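Local coordinates for protein NBR1 homolog (Arabidopsis thaliana, PDB 6TGS) that probably serves as a receptor that delivers ubiquitinated protein aggregates to autophagosomes, its PB1 domain mediating self-association, at residues A27-K39 with A67-N79. The protein carries 3 engineered substitutions. Sequence-based numbering, arbitrary orientation. Where two conformers were deposited one is given.
Sequences ANGQLDLEMAGLK and ALVDDNDLFDVTN. With GOL (glycerol), chain C; SO4 (sulfate ion), chain H.
Leu68 meets the 27-39 segment through two residues: its CB lies 4.1 Å from Met35 SD, and its side chain crosses that of Leu38 at about a right angle, CD1 touching Leu38 CD2. Past it, a glycerol, probably from the crystallisation liquor, donates a hydrogen bond from O1 to Val69 O and takes a weak one from Lys39 NZ. Asp70 is the N-cap of helix 71-79 and forms a capping box with Asp73, whose OD2 accepts from Val69 N and Asp70 N on opposite faces of the carboxylate. At the first turn, Asp71 makes the polar link: its OD1 accepts from Met35 N at 2.9 Å, nearly along the C-O axis and with an N-H...O angle of 159°. The carboxylate of one helix thus receives a backbone N-H from the first turn of the other, right after Glu34, the N-cap of helix 35-46. Leu74 fills the middle, its CD1 3.3 Å from Met35 SD and also against Leu38 CD2; the methionine's bend at chi2 sets SD there, and a further bend at chi3 carries CE past it toward Leu68 O (3.8 Å). The next residue, Phe75, takes Gln30 CG obliquely at CE1. Val77 CG1 lies 4.4 Å from Leu31 CD1, and its side chain also touches Tyr58 and Leu85 of the sheet. Thr78 ends the contact with CG2 pressed tightly on Leu31 CG (3.2 Å), while its OG1, held between backbone N and carbonyl carbon (chi1 88°), donates to Phe75 O. The short helical segments run nearly perpendicular, 86° apart with axes 10.7 Å from each other. Met35, Leu38 and Leu68 reach strands of the mixed sheet at Leu56, Phe21 and Ile87, with Leu74 packed between the segments, as in the ubiquitin-like beta-grasp fold of PB1 domains.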
loop_
_atom_site.group_PDB
_atom_site.type_symbol
_atom_site.label_atom_id
_atom_site.label_comp_id
_atom_site.label_asym_id
_atom_site.label_seq_id
_atom_site.Cartn_x
_atom_site.Cartn_y
_atom_site.Cartn_z
ATOM N N ALA A 27 5.427 16.609 -6.233
ATOM C CA ALA A 27 5.401 17.133 -7.616
ATOM C C ALA A 27 6.117 16.130 -8.514
ATOM O O ALA A 27 5.887 16.203 -9.728
ATOM C CB ALA A 27 6.073 18.469 -7.613
ATOM N N ASN A 28 6.967 15.279 -7.939
ATOM C CA ASN A 28 7.711 14.200 -8.625
ATOM C C ASN A 28 6.728 13.139 -9.067
ATOM O O ASN A 28 7.012 12.428 -10.024
ATOM C CB ASN A 28 8.290 13.318 -7.514
ATOM C CG ASN A 28 9.721 13.631 -7.167
ATOM O OD1 ASN A 28 10.630 12.934 -7.602
ATOM N ND2 ASN A 28 9.920 14.671 -6.374
ATOM N N GLY A 29 5.622 13.053 -8.371
ATOM C CA GLY A 29 4.724 11.930 -8.640
ATOM C C GLY A 29 5.019 10.853 -7.614
ATOM O O GLY A 29 4.232 9.927 -7.518
ATOM N N GLN A 30 6.079 11.054 -6.846
ATOM C CA GLN A 30 6.470 10.115 -5.764
ATOM C C GLN A 30 5.445 10.173 -4.628
ATOM O O GLN A 30 5.004 11.277 -4.293
ATOM C CB GLN A 30 7.785 10.607 -5.161
ATOM C CG GLN A 30 9.029 9.943 -5.716
ATOM C CD GLN A 30 10.173 10.139 -4.753
ATOM O OE1 GLN A 30 11.022 11.007 -4.934
ATOM N NE2 GLN A 30 10.189 9.334 -3.703
ATOM N N LEU A 31 5.122 9.022 -4.034
ATOM C CA LEU A 31 4.175 8.985 -2.892
ATOM C C LEU A 31 4.784 9.713 -1.690
ATOM O O LEU A 31 5.959 9.453 -1.420
ATOM C CB LEU A 31 3.857 7.523 -2.563
ATOM C CG LEU A 31 2.879 6.823 -3.503
ATOM C CD1 LEU A 31 2.614 5.401 -3.035
ATOM C CD2 LEU A 31 1.576 7.598 -3.610
ATOM N N ASP A 32 4.082 10.393 -0.976
ATOM C CA ASP A 32 4.550 10.920 0.305
ATOM C C ASP A 32 4.264 9.906 1.414
ATOM O O ASP A 32 3.503 10.149 2.349
ATOM C CB ASP A 32 3.899 12.270 0.594
ATOM C CG ASP A 32 4.626 13.055 1.676
ATOM O OD1 ASP A 32 5.589 12.518 2.262
ATOM O OD2 ASP A 32 4.233 14.211 1.942
ATOM N N LEU A 33 4.892 8.739 1.279
ATOM C CA LEU A 33 4.693 7.637 2.208
ATOM C C LEU A 33 5.781 6.596 1.992
ATOM O O LEU A 33 6.146 6.301 0.849
ATOM C CB LEU A 33 3.308 6.999 2.024
ATOM C CG LEU A 33 2.808 6.088 3.151
ATOM C CD1 LEU A 33 2.591 6.875 4.429
ATOM C CD2 LEU A 33 1.524 5.393 2.743
ATOM N N GLU A 34 6.294 6.049 3.090
ATOM C CA GLU A 34 7.243 4.943 3.075
ATOM C C GLU A 34 6.611 3.729 3.753
ATOM O O GLU A 34 5.504 3.800 4.302
ATOM C CB GLU A 34 8.558 5.335 3.759
ATOM C CG GLU A 34 8.388 5.818 5.191
ATOM C CD GLU A 34 9.566 5.459 6.070
ATOM O OE1 GLU A 34 9.888 4.254 6.176
ATOM O OE2 GLU A 34 10.174 6.381 6.658
ATOM N N MET A 35 7.342 2.610 3.724
ATOM C CA MET A 35 6.781 1.344 4.185
ATOM C C MET A 35 6.412 1.404 5.660
ATOM O O MET A 35 5.384 0.851 6.067
ATOM C CB MET A 35 7.758 0.197 3.915
ATOM C CG MET A 35 7.740 -0.320 2.458
ATOM S SD MET A 35 6.187 -1.104 1.940
ATOM C CE MET A 35 5.964 -2.208 3.338
ATOM N N ALA A 36 7.207 2.107 6.472
ATOM C CA ALA A 36 6.880 2.203 7.891
ATOM C C ALA A 36 5.548 2.916 8.108
ATOM O O ALA A 36 4.732 2.495 8.944
ATOM C CB ALA A 36 7.996 2.923 8.645
ATOM N N GLY A 37 5.318 4.018 7.399
ATOM C CA GLY A 37 4.066 4.735 7.573
ATOM C C GLY A 37 2.874 3.969 7.031
ATOM O O GLY A 37 1.772 4.066 7.578
ATOM N N LEU A 38 3.083 3.193 5.960
ATOM C CA LEU A 38 2.017 2.344 5.429
ATOM C C LEU A 38 1.631 1.273 6.438
ATOM O O LEU A 38 0.444 1.029 6.692
ATOM C CB LEU A 38 2.477 1.706 4.116
ATOM C CG LEU A 38 1.502 0.694 3.535
ATOM C CD1 LEU A 38 0.148 1.369 3.263
ATOM C CD2 LEU A 38 2.106 0.068 2.274
ATOM N N LYS A 39 2.632 0.619 7.027
ATOM C CA LYS A 39 2.344 -0.405 8.019
ATOM C C LYS A 39 1.643 0.193 9.233
ATOM O O LYS A 39 0.761 -0.440 9.824
ATOM C CB LYS A 39 3.645 -1.124 8.407
ATOM C CG LYS A 39 4.111 -2.071 7.318
ATOM C CD LYS A 39 5.366 -2.823 7.693
ATOM C CE LYS A 39 5.069 -3.896 8.728
ATOM N NZ LYS A 39 6.284 -4.715 9.040
ATOM N N ALA A 67 4.657 -8.138 -4.235
ATOM C CA ALA A 67 4.774 -8.016 -2.782
ATOM C C ALA A 67 5.479 -6.720 -2.415
ATOM O O ALA A 67 6.590 -6.450 -2.885
ATOM C CB ALA A 67 5.530 -9.193 -2.185
ATOM N N LEU A 68 4.849 -5.940 -1.547
ATOM C CA LEU A 68 5.463 -4.729 -1.017
ATOM C C LEU A 68 6.355 -5.149 0.140
ATOM O O LEU A 68 5.877 -5.396 1.254
ATOM C CB LEU A 68 4.393 -3.736 -0.580
ATOM C CG LEU A 68 3.393 -3.307 -1.651
ATOM C CD1 LEU A 68 2.316 -2.428 -0.991
ATOM C CD2 LEU A 68 4.073 -2.561 -2.785
ATOM N N VAL A 69 7.654 -5.283 -0.125
ATOM C CA VAL A 69 8.594 -5.653 0.930
ATOM C C VAL A 69 9.581 -4.541 1.269
ATOM O O VAL A 69 10.133 -4.556 2.382
ATOM C CB VAL A 69 9.345 -6.961 0.590
ATOM C CG1 VAL A 69 8.391 -8.141 0.612
ATOM C CG2 VAL A 69 10.035 -6.888 -0.769
ATOM N N ASP A 70 9.796 -3.562 0.388
ATOM C CA ASP A 70 10.690 -2.461 0.713
ATOM C C ASP A 70 10.218 -1.180 0.033
ATOM O O ASP A 70 9.262 -1.174 -0.748
ATOM C CB ASP A 70 12.150 -2.796 0.340
ATOM C CG ASP A 70 12.313 -3.205 -1.114
ATOM O OD1 ASP A 70 11.836 -2.461 -1.993
ATOM O OD2 ASP A 70 12.938 -4.262 -1.390
ATOM N N ASP A 71 10.910 -0.082 0.351
ATOM C CA ASP A 71 10.520 1.223 -0.178
ATOM C C ASP A 71 10.638 1.286 -1.696
ATOM O O ASP A 71 9.922 2.063 -2.338
ATOM C CB ASP A 71 11.369 2.326 0.458
ATOM C CG ASP A 71 10.925 2.670 1.862
ATOM O OD1 ASP A 71 9.770 2.363 2.202
ATOM O OD2 ASP A 71 11.728 3.258 2.617
ATOM N N ASN A 72 11.533 0.488 -2.294
ATOM C CA ASN A 72 11.630 0.481 -3.747
ATOM C C ASN A 72 10.353 -0.036 -4.394
ATOM O O ASN A 72 9.971 0.435 -5.474
ATOM C CB ASN A 72 12.830 -0.356 -4.192
ATOM C CG ASN A 72 14.147 0.241 -3.743
ATOM O OD1 ASN A 72 14.392 1.432 -3.929
ATOM N ND2 ASN A 72 15.004 -0.582 -3.151
ATOM N N ASP A 73 9.686 -1.004 -3.760
ATOM C CA ASP A 73 8.405 -1.482 -4.265
ATOM C C ASP A 73 7.339 -0.389 -4.218
ATOM O O ASP A 73 6.467 -0.337 -5.089
ATOM C CB ASP A 73 7.927 -2.686 -3.460
ATOM C CG ASP A 73 8.913 -3.823 -3.480
ATOM O OD1 ASP A 73 9.359 -4.210 -4.586
ATOM O OD2 ASP A 73 9.231 -4.334 -2.395
ATOM N N LEU A 74 7.366 0.447 -3.179
ATOM C CA LEU A 74 6.376 1.522 -3.092
ATOM C C LEU A 74 6.718 2.654 -4.040
ATOM O O LEU A 74 5.825 3.250 -4.663
ATOM C CB LEU A 74 6.270 2.042 -1.660
ATOM C CG LEU A 74 5.231 1.374 -0.775
ATOM C CD1 LEU A 74 5.412 1.876 0.662
ATOM C CD2 LEU A 74 3.836 1.663 -1.309
ATOM N N PHE A 75 8.005 2.990 -4.153
ATOM C CA PHE A 75 8.453 3.955 -5.149
ATOM C C PHE A 75 7.982 3.558 -6.541
ATOM O O PHE A 75 7.576 4.408 -7.341
ATOM C CB PHE A 75 9.977 4.066 -5.106
ATOM C CG PHE A 75 10.550 5.113 -6.019
ATOM C CD1 PHE A 75 10.466 6.458 -5.700
ATOM C CD2 PHE A 75 11.212 4.751 -7.178
ATOM C CE1 PHE A 75 11.010 7.420 -6.537
ATOM C CE2 PHE A 75 11.766 5.715 -8.011
ATOM C CZ PHE A 75 11.652 7.047 -7.695
ATOM N N ASP A 76 8.003 2.260 -6.834
ATOM C CA ASP A 76 7.605 1.784 -8.147
ATOM C C ASP A 76 6.097 1.775 -8.361
ATOM O O ASP A 76 5.653 1.653 -9.506
ATOM C CB ASP A 76 8.174 0.393 -8.382
ATOM C CG ASP A 76 8.543 0.175 -9.830
ATOM O OD1 ASP A 76 9.319 0.992 -10.370
ATOM O OD2 ASP A 76 8.058 -0.805 -10.430
ATOM N N VAL A 77 5.279 1.953 -7.342
ATOM C CA VAL A 77 3.825 2.151 -7.573
ATOM C C VAL A 77 3.641 3.478 -8.316
ATOM O O VAL A 77 2.872 3.530 -9.255
ATOM C CB VAL A 77 3.049 2.124 -6.248
ATOM C CG1 VAL A 77 1.661 2.718 -6.390
ATOM C CG2 VAL A 77 2.970 0.716 -5.684
ATOM N N THR A 78 4.355 4.494 -7.883
ATOM C CA THR A 78 4.278 5.844 -8.495
ATOM C C THR A 78 4.978 5.840 -9.854
ATOM O O THR A 78 4.435 6.417 -10.794
ATOM C CB THR A 78 4.980 6.820 -7.542
ATOM O OG1 THR A 78 6.373 6.873 -7.830
ATOM C CG2 THR A 78 4.815 6.455 -6.087
ATOM N N ASN A 79 6.152 5.224 -9.929
ATOM C CA ASN A 79 6.933 5.215 -11.187
ATOM C C ASN A 79 6.049 4.671 -12.283
ATOM O O ASN A 79 6.109 5.151 -13.400
ATOM C CB ASN A 79 8.156 4.316 -11.110
ATOM C CG ASN A 79 9.263 4.852 -10.246
ATOM O OD1 ASN A 79 9.145 5.932 -9.681
ATOM N ND2 ASN A 79 10.335 4.087 -10.147
HETATM C C1 GOL C . 7.876 -5.144 5.760
HETATM O O1 GOL C . 9.072 -4.899 5.081
HETATM C C2 GOL C . 6.971 -5.931 4.776
HETATM O O2 GOL C . 7.227 -7.303 4.801
HETATM C C3 GOL C . 5.538 -5.594 5.224
HETATM O O3 GOL C . 5.306 -6.338 6.392
HETATM S S SO4 H . 7.029 18.258 -3.926
HETATM O O1 SO4 H . 7.406 17.605 -5.178
HETATM O O2 SO4 H . 7.953 17.844 -2.876
HETATM O O3 SO4 H . 5.650 17.926 -3.576
HETATM O O4 SO4 H . 7.104 19.701 -4.078
#